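Local structure of inorganic pyrophosphatase (Thermus thermophilus, 2PRD) at residues A103-V108 against E163-C168. The protein catalyses the magnesium-dependent hydrolysis of inorganic pyrophosphate into two phosphate ions, working as a homohexamer. Sequence-based numbering, arbitrary orientation.
Sequences AKVIGV and EEVRAC
Val105 and Val165 meet through one methyl each, CG2 of Val105 lying 4.0 Å from CG2 of Val165, an apolar contact at ordinary van der Waals distance. The two side chains cross at about a right angle. The CG2 pair is their only approach within 4.2 Å, which shows that the branches do not interleave. Both valines carry CG1 anti to the backbone N (chi1 166° in Val105, -178° in Val165), which leaves CG2 beside that nitrogen as the branch that reaches across. The CB of Val105 points toward the helix, and its CA stands 8.2 Å from the CA of Val165; together with just 118 Å² buried in all, this marks a light contact. One step along the same strand face, Ala103 CB approaches the carboxylate of Glu164, at 4.3 Å from OE2. A water joins the same pair by weak bonds, donating to Ala103 O at 3.3 Å and to Glu164 OE2 at 3.5 Å. The C-terminal helix 158-173 thus rests against strand 101-109 of the curled mixed sheet that forms the core of the pyrophosphatase fold. Side-chain alternation divides the strand's tasks: Ala103 and Val105 face the helix, whereas the CB of Lys104 points away from it, and NZ of that lysine forms salt bridges with Asp102 and Asp70, predicted magnesium ligands. Leu69, in the loop leading to Asp70, touches both Val105 and Glu164, extending the packing between strand and helix.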
ATOM      1  N   ALA A 103      -9.933 -21.176  22.949  1.00 20.87           N
ATOM      2  CA  ALA A 103      -9.583 -19.955  23.666  1.00 18.38           C
ATOM      3  C   ALA A 103      -8.409 -19.375  22.875  1.00 18.60           C
ATOM      4  O   ALA A 103      -7.522 -20.206  22.633  1.00 20.72           O
ATOM      5  CB  ALA A 103      -9.033 -20.218  25.058  1.00 17.03           C
ATOM      6  N   LYS A 104      -8.494 -18.117  22.515  1.00 19.50           N
ATOM      7  CA  LYS A 104      -7.334 -17.504  21.786  1.00 10.27           C
ATOM      8  C   LYS A 104      -6.706 -16.513  22.727  1.00  8.88           C
ATOM      9  O   LYS A 104      -7.459 -15.906  23.495  1.00 16.09           O
ATOM     10  CB  LYS A 104      -7.899 -16.879  20.486  1.00  7.59           C
ATOM     11  CG  LYS A 104      -8.342 -18.073  19.620  1.00 14.16           C
ATOM     12  CD  LYS A 104      -8.629 -17.711  18.198  1.00 18.44           C
ATOM     13  CE  LYS A 104      -8.988 -18.869  17.316  1.00 18.24           C
ATOM     14  NZ  LYS A 104      -8.220 -20.120  17.539  1.00 25.15           N
ATOM     15  N   VAL A 105      -5.390 -16.365  22.694  1.00  8.84           N
ATOM     16  CA  VAL A 105      -4.691 -15.389  23.562  1.00  9.86           C
ATOM     17  C   VAL A 105      -4.752 -14.019  22.897  1.00 10.85           C
ATOM     18  O   VAL A 105      -4.782 -13.979  21.660  1.00 12.21           O
ATOM     19  CB  VAL A 105      -3.265 -15.874  23.798  1.00  9.89           C
ATOM     20  CG1 VAL A 105      -2.333 -14.823  24.373  1.00 18.08           C
ATOM     21  CG2 VAL A 105      -3.262 -17.119  24.708  1.00 17.21           C
ATOM     22  N   ILE A 106      -4.902 -12.941  23.621  1.00  7.36           N
ATOM     23  CA  ILE A 106      -4.968 -11.581  23.080  1.00  5.74           C
ATOM     24  C   ILE A 106      -3.636 -10.980  23.551  1.00 10.34           C
ATOM     25  O   ILE A 106      -3.342 -11.078  24.747  1.00 11.44           O
ATOM     26  CB  ILE A 106      -6.180 -10.788  23.535  1.00  8.15           C
ATOM     27  CG1 ILE A 106      -7.494 -11.469  23.087  1.00  5.09           C
ATOM     28  CG2 ILE A 106      -6.250  -9.349  23.035  1.00 11.42           C
ATOM     29  CD1 ILE A 106      -7.495 -11.591  21.573  1.00 12.70           C
ATOM     30  N   GLY A 107      -2.827 -10.437  22.621  1.00  6.19           N
ATOM     31  CA  GLY A 107      -1.568  -9.867  23.138  1.00 12.30           C
ATOM     32  C   GLY A 107      -1.216  -8.586  22.403  1.00  9.52           C
ATOM     33  O   GLY A 107      -1.962  -8.193  21.513  1.00 10.17           O
ATOM     34  N   VAL A 108      -0.130  -7.968  22.854  1.00 10.33           N
ATOM     35  CA  VAL A 108       0.297  -6.724  22.222  1.00 12.24           C
ATOM     36  C   VAL A 108       1.785  -6.912  21.929  1.00 14.24           C
ATOM     37  O   VAL A 108       2.359  -7.628  22.713  1.00 16.06           O
ATOM     38  CB  VAL A 108       0.165  -5.500  23.138  1.00 20.29           C
ATOM     39  CG1 VAL A 108      -1.280  -5.024  23.198  1.00 16.49           C
ATOM     40  CG2 VAL A 108       0.594  -5.812  24.554  1.00 17.47           C
ATOM     41  N   GLU A 163      -2.823 -18.474  33.055  1.00 19.55           N
ATOM     42  CA  GLU A 163      -3.136 -19.826  33.522  1.00 15.07           C
ATOM     43  C   GLU A 163      -3.261 -20.748  32.329  1.00 12.33           C
ATOM     44  O   GLU A 163      -2.831 -21.899  32.429  1.00 14.51           O
ATOM     45  CB  GLU A 163      -4.408 -19.837  34.357  1.00 16.15           C
ATOM     46  CG  GLU A 163      -4.240 -19.405  35.804  1.00 29.64           C
ATOM     47  CD  GLU A 163      -3.027 -20.074  36.444  1.00 41.20           C
ATOM     48  OE1 GLU A 163      -2.824 -21.302  36.262  1.00 42.42           O
ATOM     49  OE2 GLU A 163      -2.256 -19.356  37.131  1.00 45.65           O
ATOM     50  N   GLU A 164      -3.821 -20.285  31.240  1.00 11.35           N
ATOM     51  CA  GLU A 164      -3.994 -21.145  30.041  1.00 11.43           C
ATOM     52  C   GLU A 164      -2.656 -21.277  29.352  1.00 15.58           C
ATOM     53  O   GLU A 164      -2.267 -22.337  28.835  1.00 17.93           O
ATOM     54  CB  GLU A 164      -5.052 -20.525  29.149  1.00 21.36           C
ATOM     55  CG  GLU A 164      -5.128 -21.110  27.749  1.00 25.74           C
ATOM     56  CD  GLU A 164      -6.013 -22.339  27.718  1.00 31.25           C
ATOM     57  OE1 GLU A 164      -6.618 -22.630  28.773  1.00 37.19           O
ATOM     58  OE2 GLU A 164      -6.117 -22.982  26.656  1.00 36.33           O
ATOM     59  N   VAL A 165      -1.942 -20.142  29.340  1.00 11.67           N
ATOM     60  CA  VAL A 165      -0.579 -20.246  28.718  1.00  9.25           C
ATOM     61  C   VAL A 165       0.238 -21.292  29.426  1.00 11.04           C
ATOM     62  O   VAL A 165       0.846 -22.204  28.820  1.00 16.06           O
ATOM     63  CB  VAL A 165      -0.009 -18.849  28.703  1.00 10.15           C
ATOM     64  CG1 VAL A 165       1.355 -18.875  28.032  1.00  7.92           C
ATOM     65  CG2 VAL A 165      -0.977 -17.914  27.952  1.00 10.30           C
ATOM     66  N   ARG A 166       0.332 -21.187  30.757  1.00 15.72           N
ATOM     67  CA  ARG A 166       1.056 -22.109  31.623  1.00 13.36           C
ATOM     68  C   ARG A 166       0.625 -23.559  31.397  1.00 13.97           C
ATOM     69  O   ARG A 166       1.450 -24.480  31.408  1.00 18.66           O
ATOM     70  CB  ARG A 166       0.731 -21.814  33.090  1.00 17.22           C
ATOM     71  CG  ARG A 166       1.557 -20.839  33.795  1.00 23.57           C
ATOM     72  CD  ARG A 166       1.387 -20.721  35.306  1.00 18.36           C
ATOM     73  NE  ARG A 166       2.440 -19.793  35.759  1.00 34.70           N
ATOM     74  CZ  ARG A 166       2.428 -18.503  35.975  1.00 40.91           C
ATOM     75  NH1 ARG A 166       1.327 -17.770  35.819  1.00 45.64           N
ATOM     76  NH2 ARG A 166       3.562 -17.874  36.357  1.00 42.30           N
ATOM     77  N   ALA A 167      -0.686 -23.767  31.288  1.00 16.20           N
ATOM     78  CA  ALA A 167      -1.213 -25.116  31.080  1.00 12.68           C
ATOM     79  C   ALA A 167      -0.868 -25.665  29.718  1.00 18.99           C
ATOM     80  O   ALA A 167      -0.583 -26.877  29.648  1.00 27.09           O
ATOM     81  CB  ALA A 167      -2.713 -25.223  31.332  1.00 11.26           C
ATOM     82  N   CYS A 168      -0.817 -24.883  28.668  1.00 16.62           N
ATOM     83  CA  CYS A 168      -0.495 -25.400  27.321  1.00  5.86           C
ATOM     84  C   CYS A 168       1.000 -25.581  27.219  1.00  5.03           C
ATOM     85  O   CYS A 168       1.473 -26.366  26.381  1.00 14.81           O
ATOM     86  CB  CYS A 168      -0.996 -24.405  26.272  1.00  7.12           C
ATOM     87  SG  CYS A 168      -2.822 -24.313  26.379  1.00 15.55           S
TER
HETATM   88  O   HOH W   1      -7.110 -23.422  23.361  1.00 44.48           O